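Side-chain contacts in nucleoporin nup120 (Schizosaccharomyces pombe, PDB 4GQ2), which serves as a structural constituent of the nuclear pore complex, whose components can also dock transiently associated nuclear transport factors: residues L14-L19 and V678-D683; Q668-F673 and L777-C782; L771-A776 and F821-Y826. One frame throughout, in Å; residues are numbered along the deposited sequence.

Contact 1 of 3, residues L14-L19 and V678-D683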
ATOM      1  N   LEU A  14       4.950 -10.715  11.419  1.00 33.60           N
ATOM      2  CA  LEU A  14       4.965 -11.578  10.241  1.00 36.13           C
ATOM      3  C   LEU A  14       4.730 -10.802   8.946  1.00 35.98           C
ATOM      4  O   LEU A  14       5.435 -11.003   7.948  1.00 40.20           O
ATOM      5  CB  LEU A  14       3.931 -12.702  10.401  1.00 35.61           C
ATOM      6  CG  LEU A  14       4.404 -14.035  11.004  1.00 38.07           C
ATOM      7  CD1 LEU A  14       5.159 -13.883  12.322  1.00 37.61           C
ATOM      8  CD2 LEU A  14       3.213 -14.961  11.183  1.00 43.33           C
ATOM      9  N   GLN A  15       3.752  -9.901   8.985  1.00 36.94           N
ATOM     10  CA  GLN A  15       3.358  -9.101   7.829  1.00 36.67           C
ATOM     11  C   GLN A  15       4.503  -8.246   7.270  1.00 41.96           C
ATOM     12  O   GLN A  15       4.727  -8.235   6.057  1.00 45.37           O
ATOM     13  CB  GLN A  15       2.148  -8.225   8.184  1.00 44.17           C
ATOM     14  CG  GLN A  15       1.457  -7.547   7.004  1.00 58.06           C
ATOM     15  CD  GLN A  15       0.881  -8.519   5.982  1.00 54.67           C
ATOM     16  OE1 GLN A  15       0.503  -9.653   6.303  1.00 51.82           O
ATOM     17  NE2 GLN A  15       0.804  -8.070   4.738  1.00 49.93           N
ATOM     18  N   SER A  16       5.227  -7.551   8.149  1.00 34.13           N
ATOM     19  CA  SER A  16       6.272  -6.617   7.720  1.00 37.07           C
ATOM     20  C   SER A  16       7.488  -7.329   7.146  1.00 38.27           C
ATOM     21  O   SER A  16       8.231  -6.749   6.358  1.00 37.94           O
ATOM     22  CB  SER A  16       6.711  -5.701   8.866  1.00 38.91           C
ATOM     23  OG  SER A  16       5.634  -4.912   9.343  1.00 41.08           O
ATOM     24  N   PHE A  17       7.682  -8.580   7.548  1.00 39.98           N
ATOM     25  CA  PHE A  17       8.791  -9.402   7.056  1.00 39.17           C
ATOM     26  C   PHE A  17       8.375 -10.298   5.881  1.00 46.94           C
ATOM     27  O   PHE A  17       9.177 -11.109   5.421  1.00 46.94           O
ATOM     28  CB  PHE A  17       9.339 -10.272   8.193  1.00 35.67           C
ATOM     29  CG  PHE A  17      10.354  -9.584   9.061  1.00 34.81           C
ATOM     30  CD1 PHE A  17      10.002  -8.502   9.861  1.00 33.45           C
ATOM     31  CD2 PHE A  17      11.671 -10.035   9.098  1.00 40.27           C
ATOM     32  CE1 PHE A  17      10.948  -7.868  10.665  1.00 41.80           C
ATOM     33  CE2 PHE A  17      12.618  -9.413   9.907  1.00 40.74           C
ATOM     34  CZ  PHE A  17      12.257  -8.328  10.693  1.00 36.63           C
ATOM     35  N   CYS A  18       7.134 -10.158   5.400  1.00 38.03           N
ATOM     36  CA  CYS A  18       6.597 -11.021   4.327  1.00 44.95           C
ATOM     37  C   CYS A  18       6.709 -12.511   4.658  1.00 48.27           C
ATOM     38  O   CYS A  18       7.073 -13.322   3.805  1.00 48.17           O
ATOM     39  CB  CYS A  18       7.273 -10.749   2.980  1.00 35.88           C
ATOM     40  SG  CYS A  18       7.340  -9.015   2.510  1.00 36.57           S
ATOM     41  N   LEU A  19       6.388 -12.864   5.897  1.00 40.02           N
ATOM     42  CA  LEU A  19       6.490 -14.240   6.331  1.00 35.34           C
ATOM     43  C   LEU A  19       5.171 -14.970   6.138  1.00 38.86           C
ATOM     44  O   LEU A  19       4.103 -14.365   6.214  1.00 41.54           O
ATOM     45  CB  LEU A  19       6.910 -14.299   7.797  1.00 32.58           C
ATOM     46  CG  LEU A  19       8.281 -13.736   8.198  1.00 37.32           C
ATOM     47  CD1 LEU A  19       8.557 -14.048   9.665  1.00 36.56           C
ATOM     48  CD2 LEU A  19       9.422 -14.240   7.316  1.00 34.56           C
ATOM     49  N   VAL A 678      13.877  -1.415   2.017  1.00 34.43           N
ATOM     50  CA  VAL A 678      13.962  -0.477   0.905  1.00 31.24           C
ATOM     51  C   VAL A 678      12.621   0.213   0.660  1.00 33.91           C
ATOM     52  O   VAL A 678      12.570   1.449   0.534  1.00 39.43           O
ATOM     53  CB  VAL A 678      14.468  -1.171  -0.378  1.00 31.93           C
ATOM     54  CG1 VAL A 678      14.299  -0.263  -1.588  1.00 26.42           C
ATOM     55  CG2 VAL A 678      15.930  -1.582  -0.213  1.00 33.35           C
ATOM     56  N   ALA A 679      11.543  -0.579   0.623  1.00 30.24           N
ATOM     57  CA  ALA A 679      10.187  -0.050   0.428  1.00 30.29           C
ATOM     58  C   ALA A 679       9.806   1.012   1.454  1.00 27.99           C
ATOM     59  O   ALA A 679       9.197   2.016   1.103  1.00 34.46           O
ATOM     60  CB  ALA A 679       9.158  -1.173   0.419  1.00 35.36           C
ATOM     61  N   ARG A 680      10.179   0.803   2.712  1.00 27.64           N
ATOM     62  CA  ARG A 680       9.854   1.765   3.766  1.00 29.87           C
ATOM     63  C   ARG A 680      10.625   3.067   3.590  1.00 32.88           C
ATOM     64  O   ARG A 680      10.048   4.153   3.699  1.00 36.47           O
ATOM     65  CB  ARG A 680      10.063   1.149   5.158  1.00 36.73           C
ATOM     66  CG  ARG A 680       8.989   0.116   5.488  1.00 43.36           C
ATOM     67  CD  ARG A 680       9.218  -0.645   6.790  1.00 45.32           C
ATOM     68  NE  ARG A 680       8.110  -1.569   7.028  1.00 40.18           N
ATOM     69  CZ  ARG A 680       7.004  -1.277   7.712  1.00 47.76           C
ATOM     70  NH1 ARG A 680       6.855  -0.089   8.289  1.00 40.73           N
ATOM     71  NH2 ARG A 680       6.052  -2.196   7.840  1.00 48.55           N
ATOM     72  N   VAL A 681      11.918   2.959   3.283  1.00 27.05           N
ATOM     73  CA  VAL A 681      12.730   4.149   3.024  1.00 28.97           C
ATOM     74  C   VAL A 681      12.240   4.893   1.771  1.00 36.03           C
ATOM     75  O   VAL A 681      12.094   6.118   1.804  1.00 31.30           O
ATOM     76  CB  VAL A 681      14.236   3.814   2.915  1.00 31.86           C
ATOM     77  CG1 VAL A 681      15.028   5.017   2.428  1.00 29.36           C
ATOM     78  CG2 VAL A 681      14.771   3.332   4.252  1.00 23.79           C
ATOM     79  N   LEU A 682      11.973   4.155   0.685  1.00 32.33           N
ATOM     80  CA  LEU A 682      11.410   4.755  -0.535  1.00 31.66           C
ATOM     81  C   LEU A 682      10.110   5.518  -0.264  1.00 38.10           C
ATOM     82  O   LEU A 682       9.973   6.677  -0.664  1.00 37.92           O
ATOM     83  CB  LEU A 682      11.186   3.706  -1.634  1.00 28.71           C
ATOM     84  CG  LEU A 682      12.463   3.201  -2.315  1.00 36.96           C
ATOM     85  CD1 LEU A 682      12.145   2.114  -3.328  1.00 29.61           C
ATOM     86  CD2 LEU A 682      13.250   4.344  -2.955  1.00 38.35           C
ATOM     87  N   ASP A 683       9.168   4.870   0.421  1.00 34.50           N
ATOM     88  CA  ASP A 683       7.887   5.491   0.745  1.00 34.94           C
ATOM     89  C   ASP A 683       8.137   6.831   1.440  1.00 39.35           C
ATOM     90  O   ASP A 683       7.532   7.853   1.104  1.00 42.46           O
ATOM     91  CB  ASP A 683       7.072   4.555   1.648  1.00 35.16           C
ATOM     92  CG  ASP A 683       5.762   5.168   2.102  1.00 38.23           C
ATOM     93  OD1 ASP A 683       4.790   5.136   1.328  1.00 40.15           O
ATOM     94  OD2 ASP A 683       5.702   5.680   3.239  1.00 49.41           O
TER
HETATM   95  O   HOH W   1       7.461  -3.989   5.900  1.00 41.23           O
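S16 and R680 meet partly through a water. The water-mediated link runs from S16 O to R680 NE: the water donates to the backbone oxygen of S16 (water O to S16 O, 2.9 Å) and accepts from the guanidinium (R680 NE to water O, 2.7 Å). It lies in the guanidinium plane, at the edge where NE presents its N-H. The arginine gets there by leaving the helix with CG anti to the carbonyl carbon (chi1 -72°) and then running fully extended from CG to NE, which spans the gap between backbones whose nearest CA atoms, S16 CA and R680 CA, are 9.9 Å apart. The direct polar approach is made by the serine hydroxyl: S16 OG stands 3.1 Å from R680 NH2, oblique to the guanidinium, and S16 CB follows at 3.7 Å from the same NH2. This meeting ties the loop between strands 3-11 and 21-26, at the propeller side of the chain, to helix 672-703 of the helical domain. The loop makes a type I beta turn from Q15 to C18, with C18 N bonded to Q15 O at 3.2 Å, and L19 N returns to L14 O at 2.9 Å. D13 OD1 accepts from S16 N, inside the same loop. As for nonpolar neighbours, the R680 side chain also lies against V10 and P11 at the end of strand 3-11, and S16 itself rests on P11.

Contact 2 of 3, residues Q668-F673 and L777-C782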
ATOM      1  N   GLN A 668      21.956 -12.440  -7.586  1.00110.57           N
ATOM      2  CA  GLN A 668      20.538 -12.463  -7.926  1.00112.64           C
ATOM      3  C   GLN A 668      19.628 -11.963  -6.801  1.00 89.97           C
ATOM      4  O   GLN A 668      19.420 -10.761  -6.666  1.00 80.56           O
ATOM      5  CB  GLN A 668      20.109 -13.860  -8.399  1.00124.01           C
ATOM      6  CG  GLN A 668      20.453 -14.163  -9.848  1.00123.45           C
ATOM      7  CD  GLN A 668      19.657 -15.324 -10.411  1.00131.81           C
ATOM      8  OE1 GLN A 668      19.681 -16.432  -9.873  1.00139.98           O
ATOM      9  NE2 GLN A 668      18.950 -15.078 -11.509  1.00123.33           N
ATOM     10  N   SER A 669      19.110 -12.892  -5.997  1.00 80.93           N
ATOM     11  CA  SER A 669      17.957 -12.636  -5.138  1.00 74.58           C
ATOM     12  C   SER A 669      18.263 -11.825  -3.881  1.00 62.33           C
ATOM     13  O   SER A 669      19.181 -12.156  -3.139  1.00 61.72           O
ATOM     14  CB  SER A 669      17.270 -13.951  -4.754  1.00 82.02           C
ATOM     15  OG  SER A 669      16.016 -13.710  -4.132  1.00 80.48           O
ATOM     16  N   PRO A 670      17.480 -10.753  -3.645  1.00 56.42           N
ATOM     17  CA  PRO A 670      17.519 -10.050  -2.369  1.00 48.04           C
ATOM     18  C   PRO A 670      16.734 -10.831  -1.328  1.00 46.02           C
ATOM     19  O   PRO A 670      15.887 -11.649  -1.685  1.00 47.65           O
ATOM     20  CB  PRO A 670      16.802  -8.739  -2.674  1.00 48.06           C
ATOM     21  CG  PRO A 670      15.847  -9.079  -3.773  1.00 49.26           C
ATOM     22  CD  PRO A 670      16.528 -10.134  -4.593  1.00 47.29           C
ATOM     23  N   SER A 671      17.010 -10.586  -0.050  1.00 41.85           N
ATOM     24  CA  SER A 671      16.185 -11.155   1.005  1.00 35.36           C
ATOM     25  C   SER A 671      14.861 -10.402   1.036  1.00 34.16           C
ATOM     26  O   SER A 671      14.785  -9.246   0.602  1.00 38.30           O
ATOM     27  CB  SER A 671      16.873 -11.015   2.356  1.00 37.28           C
ATOM     28  OG  SER A 671      16.790  -9.674   2.812  1.00 38.20           O
ATOM     29  N   LEU A 672      13.822 -11.041   1.564  1.00 31.74           N
ATOM     30  CA  LEU A 672      12.550 -10.359   1.756  1.00 32.38           C
ATOM     31  C   LEU A 672      12.720  -9.136   2.653  1.00 35.58           C
ATOM     32  O   LEU A 672      12.203  -8.060   2.348  1.00 36.95           O
ATOM     33  CB  LEU A 672      11.498 -11.311   2.319  1.00 30.81           C
ATOM     34  CG  LEU A 672      11.029 -12.381   1.325  1.00 38.40           C
ATOM     35  CD1 LEU A 672      10.215 -13.448   2.051  1.00 33.45           C
ATOM     36  CD2 LEU A 672      10.272 -11.772   0.133  1.00 27.64           C
ATOM     37  N   PHE A 673      13.478  -9.300   3.736  1.00 33.35           N
ATOM     38  CA  PHE A 673      13.720  -8.213   4.676  1.00 32.50           C
ATOM     39  C   PHE A 673      14.357  -6.994   4.012  1.00 34.09           C
ATOM     40  O   PHE A 673      14.031  -5.848   4.361  1.00 35.22           O
ATOM     41  CB  PHE A 673      14.547  -8.688   5.875  1.00 35.54           C
ATOM     42  CG  PHE A 673      14.807  -7.610   6.892  1.00 37.03           C
ATOM     43  CD1 PHE A 673      13.774  -7.103   7.674  1.00 34.42           C
ATOM     44  CD2 PHE A 673      16.078  -7.093   7.056  1.00 36.48           C
ATOM     45  CE1 PHE A 673      14.016  -6.108   8.606  1.00 37.61           C
ATOM     46  CE2 PHE A 673      16.326  -6.094   7.982  1.00 43.11           C
ATOM     47  CZ  PHE A 673      15.294  -5.600   8.758  1.00 37.74           C
ATOM     48  N   LEU A 777      13.112  -5.416  -8.038  1.00 36.71           N
ATOM     49  CA  LEU A 777      13.564  -5.247  -9.430  1.00 36.28           C
ATOM     50  C   LEU A 777      14.779  -4.328  -9.559  1.00 42.39           C
ATOM     51  O   LEU A 777      15.508  -4.390 -10.550  1.00 40.34           O
ATOM     52  CB  LEU A 777      12.441  -4.709 -10.321  1.00 35.53           C
ATOM     53  CG  LEU A 777      11.232  -5.611 -10.572  1.00 45.11           C
ATOM     54  CD1 LEU A 777      10.089  -4.815 -11.188  1.00 43.77           C
ATOM     55  CD2 LEU A 777      11.624  -6.790 -11.451  1.00 48.71           C
ATOM     56  N   ASN A 778      14.982  -3.466  -8.567  1.00 42.94           N
ATOM     57  CA  ASN A 778      16.081  -2.513  -8.597  1.00 36.95           C
ATOM     58  C   ASN A 778      17.210  -2.917  -7.661  1.00 40.79           C
ATOM     59  O   ASN A 778      18.078  -2.103  -7.338  1.00 42.67           O
ATOM     60  CB  ASN A 778      15.570  -1.120  -8.244  1.00 35.38           C
ATOM     61  CG  ASN A 778      14.738  -0.516  -9.348  1.00 42.49           C
ATOM     62  OD1 ASN A 778      15.273   0.013 -10.316  1.00 46.79           O
ATOM     63  ND2 ASN A 778      13.418  -0.595  -9.211  1.00 42.42           N
ATOM     64  N   TYR A 779      17.183  -4.177  -7.226  1.00 41.80           N
ATOM     65  CA  TYR A 779      18.157  -4.697  -6.273  1.00 42.87           C
ATOM     66  C   TYR A 779      19.576  -4.449  -6.767  1.00 44.32           C
ATOM     67  O   TYR A 779      19.904  -4.731  -7.920  1.00 45.78           O
ATOM     68  CB  TYR A 779      17.925  -6.187  -6.006  1.00 39.91           C
ATOM     69  CG  TYR A 779      18.928  -6.783  -5.043  1.00 48.28           C
ATOM     70  CD1 TYR A 779      19.074  -6.267  -3.758  1.00 47.18           C
ATOM     71  CD2 TYR A 779      19.738  -7.856  -5.417  1.00 48.94           C
ATOM     72  CE1 TYR A 779      19.988  -6.802  -2.873  1.00 49.75           C
ATOM     73  CE2 TYR A 779      20.659  -8.400  -4.535  1.00 41.33           C
ATOM     74  CZ  TYR A 779      20.778  -7.866  -3.266  1.00 47.18           C
ATOM     75  OH  TYR A 779      21.683  -8.382  -2.370  1.00 59.10           O
ATOM     76  N   SER A 780      20.411  -3.902  -5.894  1.00 43.31           N
ATOM     77  CA  SER A 780      21.724  -3.439  -6.310  1.00 47.23           C
ATOM     78  C   SER A 780      22.793  -3.588  -5.242  1.00 54.17           C
ATOM     79  O   SER A 780      22.508  -3.607  -4.039  1.00 55.96           O
ATOM     80  CB  SER A 780      21.648  -1.980  -6.769  1.00 51.77           C
ATOM     81  OG  SER A 780      20.879  -1.867  -7.957  1.00 49.73           O
ATOM     82  N   GLU A 781      24.035  -3.688  -5.702  1.00 58.22           N
ATOM     83  CA  GLU A 781      25.176  -3.790  -4.810  1.00 53.70           C
ATOM     84  C   GLU A 781      26.267  -2.835  -5.231  1.00 53.14           C
ATOM     85  O   GLU A 781      26.325  -2.427  -6.394  1.00 68.69           O
ATOM     86  CB  GLU A 781      25.706  -5.217  -4.792  1.00 49.99           C
ATOM     87  CG  GLU A 781      24.922  -6.137  -3.883  1.00 55.42           C
ATOM     88  CD  GLU A 781      25.437  -7.555  -3.928  1.00 68.95           C
ATOM     89  OE1 GLU A 781      25.991  -8.010  -2.903  1.00 70.82           O
ATOM     90  OE2 GLU A 781      25.300  -8.203  -4.990  1.00 66.87           O
ATOM     91  N   CYS A 782      27.110  -2.463  -4.270  1.00 58.20           N
ATOM     92  CA  CYS A 782      28.327  -1.706  -4.542  1.00 58.61           C
ATOM     93  C   CYS A 782      29.450  -2.717  -4.714  1.00 57.60           C
ATOM     94  O   CYS A 782      29.896  -3.321  -3.737  1.00 66.50           O
ATOM     95  CB  CYS A 782      28.634  -0.745  -3.392  1.00 58.56           C
ATOM     96  SG  CYS A 782      30.043   0.353  -3.690  1.00 62.94           S
TER
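A chi1 of 179° swings the Y779 ring away from its own backbone N and alongside P670, which turns its CB toward the tyrosine and lays the pyrrolidine over one ring face. The main interaction is a CH-pi contact: P670 CB stands 3.7 Å from the centroid of the Y779 ring, 17° off the ring normal and displaced toward the rim. P670 CB comes nearest to Y779 CD1, at 3.5 Å, while P670 CG and CD continue over CG and CD2 of the same ring. The carbonyl of Q668 approaches obliquely (Q668 O to Y779 CD2, 3.2 Å), but that residue is poorly ordered and the detail is less certain. The tyrosine stands where a short antiparallel ladder begins: Y779 shares backbone bonds with S666 and E781 with N664, pairing strand 780-781 with 664-665 just ahead of helix 672-703. S671 is the N-cap of that helix, its OG bonded to L674 N. At the far end of the ring, Y779 OH bonds to S93 OG, giving the buried phenol a polar mate, and the side chain also touches L674 and, on helix 790-803, P790 and T794. Each segment also has a local side-chain bond: S669 OG donates to P670 O at 3.2 Å, and S780 OG to N778 O at 2.9 Å, the latter donor lying above the carbonyl plane.

Contact 3 of 3, residues L771-A776 and F821-Y826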
ATOM      1  N   LEU A 771       5.308  -1.963  -3.908  1.00 32.59           N
ATOM      2  CA  LEU A 771       6.536  -1.177  -3.750  1.00 38.32           C
ATOM      3  C   LEU A 771       7.730  -2.051  -3.349  1.00 40.13           C
ATOM      4  O   LEU A 771       8.861  -1.744  -3.694  1.00 33.27           O
ATOM      5  CB  LEU A 771       6.339  -0.020  -2.768  1.00 30.57           C
ATOM      6  CG  LEU A 771       7.478   0.999  -2.663  1.00 29.42           C
ATOM      7  CD1 LEU A 771       7.760   1.661  -4.005  1.00 27.60           C
ATOM      8  CD2 LEU A 771       7.177   2.049  -1.592  1.00 28.99           C
ATOM      9  N   GLN A 772       7.467  -3.140  -2.632  1.00 39.20           N
ATOM     10  CA  GLN A 772       8.509  -4.122  -2.315  1.00 32.88           C
ATOM     11  C   GLN A 772       8.919  -4.877  -3.581  1.00 35.74           C
ATOM     12  O   GLN A 772      10.094  -5.178  -3.780  1.00 46.26           O
ATOM     13  CB  GLN A 772       8.041  -5.100  -1.217  1.00 32.47           C
ATOM     14  CG  GLN A 772       7.770  -4.444   0.133  1.00 35.79           C
ATOM     15  CD  GLN A 772       7.011  -5.325   1.114  1.00 41.08           C
ATOM     16  OE1 GLN A 772       6.443  -6.356   0.748  1.00 42.68           O
ATOM     17  NE2 GLN A 772       7.000  -4.916   2.379  1.00 35.65           N
ATOM     18  N   PHE A 773       7.943  -5.176  -4.435  1.00 38.53           N
ATOM     19  CA  PHE A 773       8.179  -5.794  -5.745  1.00 34.10           C
ATOM     20  C   PHE A 773       9.071  -4.879  -6.603  1.00 37.68           C
ATOM     21  O   PHE A 773      10.074  -5.328  -7.163  1.00 34.29           O
ATOM     22  CB  PHE A 773       6.824  -6.035  -6.410  1.00 34.62           C
ATOM     23  CG  PHE A 773       6.881  -6.790  -7.707  1.00 33.04           C
ATOM     24  CD1 PHE A 773       7.133  -6.132  -8.901  1.00 32.77           C
ATOM     25  CD2 PHE A 773       6.594  -8.152  -7.744  1.00 35.71           C
ATOM     26  CE1 PHE A 773       7.142  -6.821 -10.106  1.00 32.56           C
ATOM     27  CE2 PHE A 773       6.604  -8.848  -8.946  1.00 34.21           C
ATOM     28  CZ  PHE A 773       6.874  -8.181 -10.131  1.00 29.84           C
ATOM     29  N   PHE A 774       8.708  -3.599  -6.697  1.00 35.22           N
ATOM     30  CA  PHE A 774       9.557  -2.604  -7.360  1.00 32.89           C
ATOM     31  C   PHE A 774      10.968  -2.597  -6.767  1.00 37.41           C
ATOM     32  O   PHE A 774      11.960  -2.538  -7.497  1.00 37.00           O
ATOM     33  CB  PHE A 774       8.942  -1.211  -7.219  1.00 30.59           C
ATOM     34  CG  PHE A 774       9.796  -0.100  -7.777  1.00 27.56           C
ATOM     35  CD1 PHE A 774       9.900   0.098  -9.155  1.00 21.79           C
ATOM     36  CD2 PHE A 774      10.479   0.756  -6.928  1.00 26.97           C
ATOM     37  CE1 PHE A 774      10.658   1.135  -9.668  1.00 23.65           C
ATOM     38  CE2 PHE A 774      11.253   1.795  -7.437  1.00 26.97           C
ATOM     39  CZ  PHE A 774      11.345   1.984  -8.812  1.00 24.19           C
ATOM     40  N   SER A 775      11.043  -2.655  -5.438  1.00 34.31           N
ATOM     41  CA  SER A 775      12.318  -2.621  -4.740  1.00 34.60           C
ATOM     42  C   SER A 775      13.190  -3.785  -5.179  1.00 34.96           C
ATOM     43  O   SER A 775      14.381  -3.619  -5.430  1.00 40.60           O
ATOM     44  CB  SER A 775      12.094  -2.645  -3.226  1.00 32.91           C
ATOM     45  OG  SER A 775      11.469  -1.447  -2.798  1.00 34.74           O
ATOM     46  N   ALA A 776      12.579  -4.957  -5.305  1.00 35.96           N
ATOM     47  CA  ALA A 776      13.298  -6.158  -5.708  1.00 33.98           C
ATOM     48  C   ALA A 776      13.855  -6.055  -7.131  1.00 38.33           C
ATOM     49  O   ALA A 776      14.961  -6.523  -7.390  1.00 46.89           O
ATOM     50  CB  ALA A 776      12.421  -7.384  -5.545  1.00 26.38           C
ATOM     51  N   PHE A 821       2.365  -7.913 -14.201  1.00 39.10           N
ATOM     52  CA  PHE A 821       1.525  -8.716 -15.065  1.00 35.12           C
ATOM     53  C   PHE A 821       2.122 -10.102 -15.239  1.00 35.49           C
ATOM     54  O   PHE A 821       1.447 -11.099 -14.982  1.00 50.67           O
ATOM     55  CB  PHE A 821       1.301  -8.035 -16.420  1.00 34.48           C
ATOM     56  CG  PHE A 821       0.290  -8.737 -17.275  1.00 35.78           C
ATOM     57  CD1 PHE A 821      -1.071  -8.495 -17.100  1.00 31.54           C
ATOM     58  CD2 PHE A 821       0.692  -9.664 -18.239  1.00 32.08           C
ATOM     59  CE1 PHE A 821      -2.013  -9.151 -17.879  1.00 35.89           C
ATOM     60  CE2 PHE A 821      -0.248 -10.324 -19.020  1.00 39.49           C
ATOM     61  CZ  PHE A 821      -1.603 -10.066 -18.839  1.00 38.35           C
ATOM     62  N   LEU A 822       3.389 -10.158 -15.643  1.00 36.36           N
ATOM     63  CA  LEU A 822       4.126 -11.428 -15.754  1.00 38.43           C
ATOM     64  C   LEU A 822       4.026 -12.288 -14.498  1.00 38.40           C
ATOM     65  O   LEU A 822       4.068 -13.513 -14.584  1.00 43.66           O
ATOM     66  CB  LEU A 822       5.603 -11.164 -16.076  1.00 45.83           C
ATOM     67  CG  LEU A 822       6.153 -11.202 -17.507  1.00 53.42           C
ATOM     68  CD1 LEU A 822       5.106 -11.412 -18.599  1.00 42.02           C
ATOM     69  CD2 LEU A 822       6.974  -9.944 -17.767  1.00 47.61           C
ATOM     70  N   PHE A 823       3.906 -11.647 -13.336  1.00 39.25           N
ATOM     71  CA  PHE A 823       3.779 -12.371 -12.066  1.00 40.15           C
ATOM     72  C   PHE A 823       2.323 -12.519 -11.644  1.00 44.19           C
ATOM     73  O   PHE A 823       2.029 -12.888 -10.505  1.00 44.22           O
ATOM     74  CB  PHE A 823       4.637 -11.731 -10.968  1.00 39.24           C
ATOM     75  CG  PHE A 823       6.075 -12.173 -11.003  1.00 37.30           C
ATOM     76  CD1 PHE A 823       6.950 -11.670 -11.965  1.00 37.53           C
ATOM     77  CD2 PHE A 823       6.553 -13.106 -10.087  1.00 32.86           C
ATOM     78  CE1 PHE A 823       8.275 -12.089 -12.015  1.00 37.78           C
ATOM     79  CE2 PHE A 823       7.874 -13.533 -10.132  1.00 39.55           C
ATOM     80  CZ  PHE A 823       8.740 -13.020 -11.094  1.00 38.39           C
ATOM     81  N   LYS A 824       1.421 -12.247 -12.585  1.00 43.26           N
ATOM     82  CA  LYS A 824      -0.006 -12.564 -12.434  1.00 42.97           C
ATOM     83  C   LYS A 824      -0.653 -11.747 -11.321  1.00 45.64           C
ATOM     84  O   LYS A 824      -1.637 -12.170 -10.713  1.00 45.31           O
ATOM     85  CB  LYS A 824      -0.214 -14.076 -12.242  1.00 43.01           C
ATOM     86  CG  LYS A 824       0.463 -14.912 -13.320  1.00 44.04           C
ATOM     87  CD  LYS A 824       0.090 -16.384 -13.252  1.00 62.40           C
ATOM     88  CE  LYS A 824       0.572 -17.112 -14.501  1.00 69.68           C
ATOM     89  NZ  LYS A 824       0.025 -18.495 -14.621  1.00 71.20           N
ATOM     90  N   GLN A 825      -0.086 -10.567 -11.077  1.00 41.26           N
ATOM     91  CA  GLN A 825      -0.642  -9.609 -10.135  1.00 38.05           C
ATOM     92  C   GLN A 825      -1.660  -8.720 -10.847  1.00 42.55           C
ATOM     93  O   GLN A 825      -1.486  -7.491 -10.965  1.00 41.18           O
ATOM     94  CB  GLN A 825       0.472  -8.782  -9.474  1.00 40.78           C
ATOM     95  CG  GLN A 825       1.383  -9.593  -8.561  1.00 35.12           C
ATOM     96  CD  GLN A 825       0.633 -10.198  -7.388  1.00 39.11           C
ATOM     97  OE1 GLN A 825      -0.303  -9.596  -6.860  1.00 53.31           O
ATOM     98  NE2 GLN A 825       1.037 -11.393  -6.974  1.00 38.15           N
ATOM     99  N   TYR A 826      -2.736  -9.360 -11.302  1.00 38.20           N
ATOM    100  CA  TYR A 826      -3.718  -8.723 -12.169  1.00 34.55           C
ATOM    101  C   TYR A 826      -4.482  -7.601 -11.487  1.00 33.98           C
ATOM    102  O   TYR A 826      -4.751  -6.568 -12.110  1.00 32.55           O
ATOM    103  CB  TYR A 826      -4.672  -9.770 -12.756  1.00 39.08           C
ATOM    104  CG  TYR A 826      -3.962 -10.840 -13.571  1.00 39.77           C
ATOM    105  CD1 TYR A 826      -3.025 -10.490 -14.546  1.00 39.69           C
ATOM    106  CD2 TYR A 826      -4.240 -12.195 -13.384  1.00 37.44           C
ATOM    107  CE1 TYR A 826      -2.370 -11.455 -15.292  1.00 41.61           C
ATOM    108  CE2 TYR A 826      -3.592 -13.170 -14.132  1.00 40.65           C
ATOM    109  CZ  TYR A 826      -2.661 -12.790 -15.087  1.00 44.06           C
ATOM    110  OH  TYR A 826      -2.006 -13.732 -15.846  1.00 47.42           O
TER
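The carbonyl oxygen L771 O takes two bonds from one residue a turn later, from S775 OG at 2.8 Å and from S775 N at 2.9 Å, which reach it from opposite faces of the carbonyl plane. Across the contact the meeting is between two phenylalanines. A chi1 near 180° (-174°) sends the F773 ring out from its helix and directs the CE2-CZ edge at the face of F823, a T-shaped pair with centroids of the F773 and F823 rings 5.6 Å apart and planes at 80°. F773 CZ lies 3.9 Å from F823 CD1, and F773 CE2 lies 3.9 Å from F823 CG. F823 follows helix 812-822, which ends in a Schellman motif: K824, at positive phi, bonds F821 O through its N at 2.7 Å, while Q825 N returns to L820 O. The pair thus joins helix 770-777 to the short link, with an inverse gamma turn centred on Q825, between helices 812-822 and 826-832 in the HEAT-repeat region. F773 also packs on L816, K819 and L820. A serine in its place would probably leave the F823 face without its aromatic edge and open a gap beside helix 812-822.

In the fold
Contacts 1 and 2 lie where the N-terminal propeller meets the helical part of the chain, and contact 3 lies further into the helices; the three are about 13 to 14 Å apart, centre to centre. Contacts 1 and 2 share helix 672-703: its first turn supplies F673, whose ring stacks on F17 (F17 CE2 to F673 CD1, 3.4 Å). Contact 1 meets contact 3 along the same helix, with V678 CG1 3.3 Å from S775 OG. Contacts 2 and 3 alternate along the chain, helix 770-777 leading directly into strand 780-781, and brush where P670 CG lies 4.2 Å from A776 CB. Helix 770-777 thus lies between helix 672-703 and the end of helix 812-822.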